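Local atomic coordinates of similar to sp|P32453 Saccharomyces cerevisiae YNL315c ATP11 (PDB entry 2P4F), a protein that probably acts as a mitochondrial chaperone of the ATP11 family that binds unfolded protein. Residues K112-W123 against L223-N233; L251-G259 against L290-N299. One frame throughout, in Å; residues are numbered along the deposited sequence.

Contact 1 (K112-W123 against L223-N233); sequences KDLSKQEVEFLW and LANDKDMVLMN
Trp123 gives its indole NE1 to the backbone O of Met232, a 2.9 Å bond at an N-H...O angle of 154° that ties helix 116-126 to strand 229-236. The acceptor lies close to the plane of the ring, but the nitrogen approaches from above the carbonyl plane. Just before helix 116-126, Leu114 O receives a weak hydrogen bond at 2.9 Å from Lys227 NZ, whose chain is bent about the CG-CD and CD-CE bonds. A water joins Lys116 NZ to Asp228 O. Ser115 and Glu118 close a capping box that fixes the first turn beside these lysines.

A chi1 of -178° swings the indole away from the backbone N of Trp123 and sets one face over Leu231, whose CB makes a CH-pi contact 3.9 Å from the centroid of the five-membered ring. The amide of Asn233 stands steeply to the indole, its OD1 3.2 Å from Trp123 CZ2; that oxygen accepts from His220. Val119 CG1 meets Leu223 CD1 tip to tip at 3.7 Å and also touches Leu231 CD1, while Met229 turns its CE toward Lys116 O at 3.5 Å.

Segments 116-123 and 229-233 run almost parallel, 7° apart. Helix 116-126 packs on the antiparallel sheet of the half barrel beside outermost strand 133-139, whose Val135 and Val137 touch it, and Leu102 of helix 102-105 packs on Trp123, Leu223 and Leu231.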
# COMPACT_ATOMS: atom_id res chain seq x y z
N LYS A 112 -2.33 17.20 -18.67
CA LYS A 112 -2.34 16.18 -19.71
C LYS A 112 -1.16 16.21 -20.67
O LYS A 112 -0.79 15.11 -21.11
CB LYS A 112 -3.62 16.26 -20.55
CG LYS A 112 -4.61 17.25 -19.96
CD LYS A 112 -4.78 18.39 -20.96
CE LYS A 112 -6.19 18.44 -21.54
NZ LYS A 112 -6.89 19.73 -21.26
N ASP A 113 -0.59 17.37 -21.01
CA ASP A 113 0.49 17.35 -22.00
C ASP A 113 1.84 17.37 -21.30
O ASP A 113 2.85 17.45 -22.03
CB ASP A 113 0.30 18.51 -22.98
CG ASP A 113 -0.83 18.11 -23.99
OD1 ASP A 113 -0.73 17.06 -24.70
OD2 ASP A 113 -1.81 18.85 -23.98
N LEU A 114 1.86 17.27 -19.95
CA LEU A 114 3.17 17.21 -19.29
C LEU A 114 3.85 15.87 -19.56
O LEU A 114 3.15 14.87 -19.80
CB LEU A 114 3.02 17.44 -17.78
CG LEU A 114 2.54 18.86 -17.43
CD1 LEU A 114 2.49 18.97 -15.90
CD2 LEU A 114 3.44 19.90 -18.05
N SER A 115 5.19 15.83 -19.46
CA SER A 115 5.89 14.57 -19.57
C SER A 115 5.75 13.78 -18.27
O SER A 115 5.33 14.31 -17.23
CB SER A 115 7.35 14.84 -19.85
OG SER A 115 7.95 15.41 -18.67
N LYS A 116 6.14 12.50 -18.36
CA LYS A 116 6.14 11.67 -17.12
C LYS A 116 6.97 12.32 -16.02
O LYS A 116 6.60 12.34 -14.82
CB LYS A 116 6.68 10.28 -17.47
CG LYS A 116 5.83 9.46 -18.44
CD LYS A 116 6.45 8.06 -18.47
CE LYS A 116 5.86 7.07 -19.44
NZ LYS A 116 6.33 5.71 -18.95
N GLN A 117 8.14 12.84 -16.37
CA GLN A 117 9.03 13.45 -15.36
C GLN A 117 8.41 14.72 -14.78
O GLN A 117 8.50 14.94 -13.59
CB GLN A 117 10.41 13.77 -15.97
CG GLN A 117 11.30 14.50 -14.98
CD GLN A 117 12.77 14.50 -15.32
OE1 GLN A 117 13.53 13.63 -14.90
NE2 GLN A 117 13.16 15.54 -16.06
N GLU A 118 7.81 15.51 -15.68
CA GLU A 118 7.16 16.75 -15.17
C GLU A 118 6.03 16.41 -14.22
O GLU A 118 5.90 17.07 -13.19
CB GLU A 118 6.63 17.54 -16.37
CG GLU A 118 7.86 18.16 -17.10
CD GLU A 118 7.50 18.72 -18.46
OE1 GLU A 118 6.52 18.35 -19.13
OE2 GLU A 118 8.28 19.61 -18.91
N VAL A 119 5.21 15.40 -14.54
CA VAL A 119 4.16 15.00 -13.59
C VAL A 119 4.76 14.55 -12.27
O VAL A 119 4.26 14.92 -11.18
CB VAL A 119 3.31 13.86 -14.16
CG1 VAL A 119 2.30 13.33 -13.08
CG2 VAL A 119 2.55 14.37 -15.41
N GLU A 120 5.84 13.74 -12.34
CA GLU A 120 6.51 13.28 -11.12
C GLU A 120 7.03 14.46 -10.31
O GLU A 120 6.86 14.48 -9.08
CB GLU A 120 7.63 12.30 -11.42
CG GLU A 120 8.36 11.87 -10.14
CD GLU A 120 9.30 10.69 -10.33
OE1 GLU A 120 9.33 10.08 -11.43
OE2 GLU A 120 10.05 10.35 -9.37
N PHE A 121 7.61 15.48 -10.97
CA PHE A 121 8.09 16.66 -10.21
C PHE A 121 6.96 17.34 -9.48
O PHE A 121 7.05 17.73 -8.32
CB PHE A 121 8.71 17.65 -11.19
CG PHE A 121 10.09 17.21 -11.71
CD1 PHE A 121 10.82 16.14 -11.21
CD2 PHE A 121 10.62 17.93 -12.76
CE1 PHE A 121 12.05 15.83 -11.75
CE2 PHE A 121 11.87 17.66 -13.27
CZ PHE A 121 12.60 16.59 -12.76
N LEU A 122 5.85 17.49 -10.21
CA LEU A 122 4.71 18.21 -9.58
C LEU A 122 4.14 17.44 -8.40
O LEU A 122 3.73 18.01 -7.41
CB LEU A 122 3.59 18.45 -10.58
CG LEU A 122 3.90 19.47 -11.68
CD1 LEU A 122 2.72 19.47 -12.64
CD2 LEU A 122 4.12 20.85 -11.03
N TRP A 123 4.09 16.13 -8.58
CA TRP A 123 3.51 15.29 -7.49
C TRP A 123 4.40 15.35 -6.26
O TRP A 123 3.92 15.51 -5.13
CB TRP A 123 3.40 13.89 -7.99
CG TRP A 123 2.79 12.86 -7.09
CD1 TRP A 123 3.35 11.74 -6.53
CD2 TRP A 123 1.41 12.88 -6.67
NE1 TRP A 123 2.38 11.08 -5.78
CE2 TRP A 123 1.19 11.75 -5.85
CE3 TRP A 123 0.35 13.74 -6.91
CZ2 TRP A 123 -0.04 11.43 -5.26
CZ3 TRP A 123 -0.89 13.44 -6.32
CH2 TRP A 123 -1.07 12.31 -5.52
N LEU A 223 -3.44 8.08 -14.68
CA LEU A 223 -2.47 8.23 -15.77
C LEU A 223 -1.90 6.90 -16.19
O LEU A 223 -0.88 6.79 -16.93
CB LEU A 223 -1.31 9.13 -15.27
CG LEU A 223 -1.80 10.47 -14.73
CD1 LEU A 223 -0.58 11.33 -14.33
CD2 LEU A 223 -2.71 11.13 -15.73
N ALA A 224 -2.50 5.80 -15.72
CA ALA A 224 -1.94 4.49 -15.99
C ALA A 224 -2.04 4.18 -17.48
O ALA A 224 -1.11 3.68 -18.11
CB ALA A 224 -2.65 3.40 -15.20
N ASN A 225 -3.19 4.46 -18.10
CA ASN A 225 -3.32 4.10 -19.53
C ASN A 225 -2.50 5.01 -20.41
O ASN A 225 -1.91 4.61 -21.42
CB ASN A 225 -4.81 4.14 -19.87
CG ASN A 225 -5.55 2.95 -19.26
OD1 ASN A 225 -4.96 1.87 -19.10
ND2 ASN A 225 -6.82 3.12 -18.88
N ASP A 226 -2.39 6.30 -20.12
CA ASP A 226 -1.68 7.16 -21.07
C ASP A 226 -0.18 7.25 -20.80
O ASP A 226 0.57 7.45 -21.78
CB ASP A 226 -2.16 8.60 -21.07
CG ASP A 226 -3.63 8.83 -20.88
OD1 ASP A 226 -4.44 8.63 -21.82
OD2 ASP A 226 -4.00 9.25 -19.75
N LYS A 227 0.18 7.17 -19.52
CA LYS A 227 1.60 7.37 -19.20
C LYS A 227 2.22 6.18 -18.48
O LYS A 227 3.38 6.27 -18.10
CB LYS A 227 1.79 8.59 -18.30
CG LYS A 227 1.56 9.91 -19.03
CD LYS A 227 1.69 11.10 -18.06
CE LYS A 227 2.23 12.28 -18.84
NZ LYS A 227 1.09 12.88 -19.61
N ASP A 228 1.45 5.09 -18.29
CA ASP A 228 1.98 3.93 -17.59
C ASP A 228 2.56 4.25 -16.21
O ASP A 228 3.55 3.67 -15.76
CB ASP A 228 3.04 3.24 -18.47
CG ASP A 228 3.35 1.84 -17.96
OD1 ASP A 228 2.50 1.13 -17.38
OD2 ASP A 228 4.53 1.45 -18.14
N MET A 229 1.90 5.17 -15.51
CA MET A 229 2.31 5.68 -14.21
C MET A 229 1.22 5.58 -13.17
O MET A 229 0.07 5.86 -13.52
CB MET A 229 2.61 7.20 -14.32
CG MET A 229 3.82 7.62 -15.10
SD MET A 229 3.72 9.45 -15.14
CE MET A 229 4.54 9.82 -13.60
N VAL A 230 1.60 5.22 -11.95
CA VAL A 230 0.68 5.25 -10.79
C VAL A 230 1.25 6.23 -9.80
O VAL A 230 2.47 6.14 -9.49
CB VAL A 230 0.54 3.84 -10.17
CG1 VAL A 230 -0.24 3.88 -8.87
CG2 VAL A 230 -0.11 2.94 -11.22
N LEU A 231 0.47 7.16 -9.30
CA LEU A 231 0.96 8.16 -8.33
C LEU A 231 0.49 7.72 -6.96
O LEU A 231 -0.72 7.43 -6.78
CB LEU A 231 0.39 9.54 -8.70
CG LEU A 231 0.95 10.10 -10.03
CD1 LEU A 231 0.45 11.55 -10.09
CD2 LEU A 231 2.42 10.02 -10.13
N MET A 232 1.42 7.66 -5.98
CA MET A 232 1.06 7.22 -4.63
C MET A 232 1.23 8.31 -3.61
O MET A 232 2.26 9.01 -3.73
CB MET A 232 1.97 6.03 -4.25
CG MET A 232 1.58 5.44 -2.90
SD MET A 232 2.90 4.32 -2.29
CE MET A 232 3.96 5.55 -1.53
N ASN A 233 0.28 8.50 -2.73
CA ASN A 233 0.46 9.42 -1.62
C ASN A 233 -0.03 8.69 -0.37
O ASN A 233 -1.10 8.10 -0.38
CB ASN A 233 -0.27 10.76 -1.77
CG ASN A 233 -1.75 10.60 -2.01
OD1 ASN A 233 -2.13 10.18 -3.11
ND2 ASN A 233 -2.68 10.92 -1.12
O HOH W 1 6.18 4.29 -16.27

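Contact 2 (L251-G259 against L290-N299); sequences LLNVQRFYG and LIQLAQSMEN
Helices 251-257 and 290-295 pass at 108° with their axes 10.9 Å apart, and the CA atoms of Asn253 and Ala294 come closest, near the end of the second helix. Asn253 ND2 donates to Ala294 O over 3.0 Å, in a nearly straight bond (171°) with the acceptor close to the amide plane. The other end of that amide serves Arg256 from one turn further on: Asn253 OD1 takes bonds from both NE, at 2.8 Å, and NH1, a side-on grip in the guanidinium plane. A bend at CG-CD (chi3 -56°) helps bring the guanidinium to Ser296, where NH1 and NH2 close end-on upon the carbonyl O at 2.9 and 3.0 Å. Asn253 OD1 and Ser296 O, both near its plane, fix how the guanidinium is turned, and its charge would probably polarise both. Arg271 of helix 266-280 brings a like charge close to NH2, while itself bonding to Leu293 O and Glu298 O.

Beneath this polar layer Phe257 points the edge of its ring at Ala294 N, 3.8 Å from CZ. Leu293 CB lies 3.9 Å from CZ, and Ala294 CB rests near CE2. Ser296 OG accepts from Glu298 N in an ST turn that shapes the chain as it leaves the helix. In this steeply crossed helix pair, side-chain donors of helix 244-257 meet carbonyls where helix 287-295 ends, securing the C-terminal tail.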
# COMPACT_ATOMS: atom_id res chain seq x y z
N LEU A 251 5.17 -0.90 4.06
CA LEU A 251 4.78 -0.82 2.65
C LEU A 251 5.67 -1.70 1.80
O LEU A 251 5.21 -2.36 0.86
CB LEU A 251 4.86 0.65 2.22
CG LEU A 251 4.65 0.88 0.73
CD1 LEU A 251 3.28 0.36 0.30
CD2 LEU A 251 4.81 2.36 0.47
N LEU A 252 6.97 -1.73 2.10
CA LEU A 252 7.85 -2.64 1.35
C LEU A 252 7.39 -4.10 1.49
O LEU A 252 7.36 -4.87 0.51
CB LEU A 252 9.29 -2.43 1.80
CG LEU A 252 10.32 -1.92 0.81
CD1 LEU A 252 9.70 -0.92 -0.17
CD2 LEU A 252 11.50 -1.34 1.59
N ASN A 253 7.02 -4.47 2.74
CA ASN A 253 6.55 -5.84 2.92
C ASN A 253 5.20 -6.06 2.27
O ASN A 253 4.92 -7.17 1.77
CB ASN A 253 6.55 -6.16 4.43
CG ASN A 253 7.68 -7.12 4.79
OD1 ASN A 253 8.28 -7.79 3.92
ND2 ASN A 253 8.01 -7.23 6.06
N VAL A 254 4.33 -5.04 2.22
CA VAL A 254 3.09 -5.25 1.45
C VAL A 254 3.43 -5.60 0.00
O VAL A 254 2.85 -6.54 -0.53
CB VAL A 254 2.21 -3.99 1.46
CG1 VAL A 254 1.07 -4.08 0.47
CG2 VAL A 254 1.64 -3.73 2.87
N GLN A 255 4.40 -4.88 -0.56
CA GLN A 255 4.78 -5.18 -1.93
C GLN A 255 5.32 -6.59 -2.07
O GLN A 255 5.08 -7.31 -3.05
CB GLN A 255 5.85 -4.18 -2.39
CG GLN A 255 5.30 -2.76 -2.48
CD GLN A 255 6.33 -1.77 -2.96
OE1 GLN A 255 6.12 -0.56 -2.90
NE2 GLN A 255 7.46 -2.30 -3.44
N ARG A 256 6.10 -7.07 -1.09
CA ARG A 256 6.71 -8.40 -1.22
C ARG A 256 5.67 -9.50 -1.18
O ARG A 256 5.80 -10.49 -1.89
CB ARG A 256 7.76 -8.62 -0.10
CG ARG A 256 8.99 -7.71 -0.28
CD ARG A 256 10.26 -8.27 0.36
NE ARG A 256 10.01 -8.54 1.80
CZ ARG A 256 10.95 -9.15 2.51
NH1 ARG A 256 10.75 -9.40 3.80
NH2 ARG A 256 12.12 -9.50 1.95
N PHE A 257 4.65 -9.34 -0.33
CA PHE A 257 3.61 -10.37 -0.23
C PHE A 257 2.61 -10.26 -1.38
O PHE A 257 2.12 -11.29 -1.88
CB PHE A 257 2.90 -10.27 1.12
CG PHE A 257 3.77 -10.89 2.22
CD1 PHE A 257 3.63 -12.25 2.51
CD2 PHE A 257 4.69 -10.13 2.91
CE1 PHE A 257 4.44 -12.77 3.52
CE2 PHE A 257 5.51 -10.65 3.90
CZ PHE A 257 5.38 -12.00 4.20
N TYR A 258 2.35 -9.03 -1.88
CA TYR A 258 1.35 -8.86 -2.93
C TYR A 258 1.97 -9.00 -4.31
O TYR A 258 1.85 -8.22 -5.21
CB TYR A 258 0.63 -7.52 -2.75
CG TYR A 258 -0.47 -7.69 -1.70
CD1 TYR A 258 -1.76 -8.01 -2.09
CD2 TYR A 258 -0.18 -7.55 -0.33
CE1 TYR A 258 -2.77 -8.18 -1.14
CE2 TYR A 258 -1.19 -7.72 0.64
CZ TYR A 258 -2.47 -8.02 0.20
OH TYR A 258 -3.46 -8.19 1.16
N GLY A 259 2.63 -10.11 -4.56
CA GLY A 259 2.99 -10.35 -5.97
C GLY A 259 4.50 -10.29 -6.05
O GLY A 259 5.08 -10.63 -7.10
N LEU A 290 4.44 -16.49 8.83
CA LEU A 290 4.27 -15.08 8.44
C LEU A 290 5.40 -14.21 8.96
O LEU A 290 6.06 -13.40 8.31
CB LEU A 290 2.97 -14.47 9.01
CG LEU A 290 2.90 -12.92 8.90
CD1 LEU A 290 2.77 -12.57 7.42
CD2 LEU A 290 1.79 -12.39 9.76
N ILE A 291 5.66 -14.38 10.25
CA ILE A 291 6.71 -13.57 10.89
C ILE A 291 8.08 -13.93 10.33
O ILE A 291 8.91 -13.05 10.04
CB ILE A 291 6.67 -13.76 12.42
CG1 ILE A 291 5.41 -13.12 12.99
CG2 ILE A 291 7.96 -13.21 12.99
CD1 ILE A 291 5.11 -13.41 14.45
N GLN A 292 8.33 -15.20 10.10
CA GLN A 292 9.62 -15.57 9.48
C GLN A 292 9.78 -14.98 8.09
O GLN A 292 10.84 -14.47 7.70
CB GLN A 292 9.69 -17.10 9.43
CG GLN A 292 10.91 -17.68 8.74
CD GLN A 292 10.63 -18.14 7.31
OE1 GLN A 292 11.37 -18.89 6.68
NE2 GLN A 292 9.51 -17.66 6.78
N LEU A 293 8.71 -15.05 7.28
CA LEU A 293 8.82 -14.61 5.91
C LEU A 293 8.84 -13.08 5.85
O LEU A 293 9.43 -12.51 4.94
CB LEU A 293 7.66 -15.11 5.04
CG LEU A 293 7.62 -16.60 4.71
CD1 LEU A 293 6.27 -16.98 4.11
CD2 LEU A 293 8.69 -17.01 3.72
N ALA A 294 8.19 -12.41 6.79
CA ALA A 294 8.22 -10.94 6.74
C ALA A 294 9.59 -10.40 7.15
O ALA A 294 10.01 -9.33 6.72
CB ALA A 294 7.15 -10.41 7.68
N GLN A 295 10.32 -11.13 8.00
CA GLN A 295 11.61 -10.70 8.52
C GLN A 295 12.75 -11.15 7.61
O GLN A 295 13.81 -10.53 7.73
CB GLN A 295 11.90 -11.26 9.93
CG GLN A 295 10.96 -10.73 10.99
CD GLN A 295 11.14 -11.19 12.41
OE1 GLN A 295 11.79 -12.21 12.71
NE2 GLN A 295 10.56 -10.38 13.30
N SER A 296 12.54 -12.16 6.79
CA SER A 296 13.57 -12.70 5.90
C SER A 296 14.01 -11.66 4.87
O SER A 296 13.13 -11.02 4.29
CB SER A 296 13.08 -13.91 5.09
OG SER A 296 14.03 -14.16 4.07
N MET A 297 15.33 -11.53 4.65
CA MET A 297 15.82 -10.55 3.70
C MET A 297 15.78 -11.00 2.24
O MET A 297 16.08 -10.23 1.32
CB MET A 297 17.26 -10.17 4.12
CG MET A 297 17.16 -9.53 5.50
SD MET A 297 17.15 -7.74 5.39
CE MET A 297 15.45 -7.34 5.76
N GLU A 298 15.43 -12.27 2.02
CA GLU A 298 15.48 -12.77 0.66
C GLU A 298 14.19 -12.40 -0.07
O GLU A 298 13.15 -12.43 0.58
CB GLU A 298 15.64 -14.29 0.67
CG GLU A 298 16.91 -14.69 1.41
CD GLU A 298 17.11 -16.18 1.18
OE1 GLU A 298 16.51 -16.94 1.97
OE2 GLU A 298 17.81 -16.52 0.22
N ASN A 299 14.41 -12.11 -1.36
CA ASN A 299 13.28 -11.70 -2.19
C ASN A 299 12.92 -12.75 -3.22
O ASN A 299 13.58 -13.81 -3.30
CB ASN A 299 13.58 -10.37 -2.91
CG ASN A 299 13.98 -9.29 -1.93
OD1 ASN A 299 14.99 -8.59 -2.10
ND2 ASN A 299 13.19 -9.13 -0.88
OXT ASN A 299 11.95 -12.47 -3.96

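From the N terminus, residues 112-123 enter helix 116-126, and the chain then builds most of the antiparallel sheet before residues 223-233 return to complete contact 1, about a hundred residues later. Strand 229-236 leads on to helix 244-257, which opens contact 2; helix 266-280 intervenes before helix 287-295 and the tail close that shorter loop. The two are in series, neither nested nor crossed, with centres about 28 Å apart. They are nevertheless joined through packing: Met232 CE lies 3.9 Å from Leu251 CD2. Contact 1 ties helix 116-126 to the sheet near strand 133-139, whereas contact 2 gathers the C-terminal helices beside strands 156-162 and 179-190.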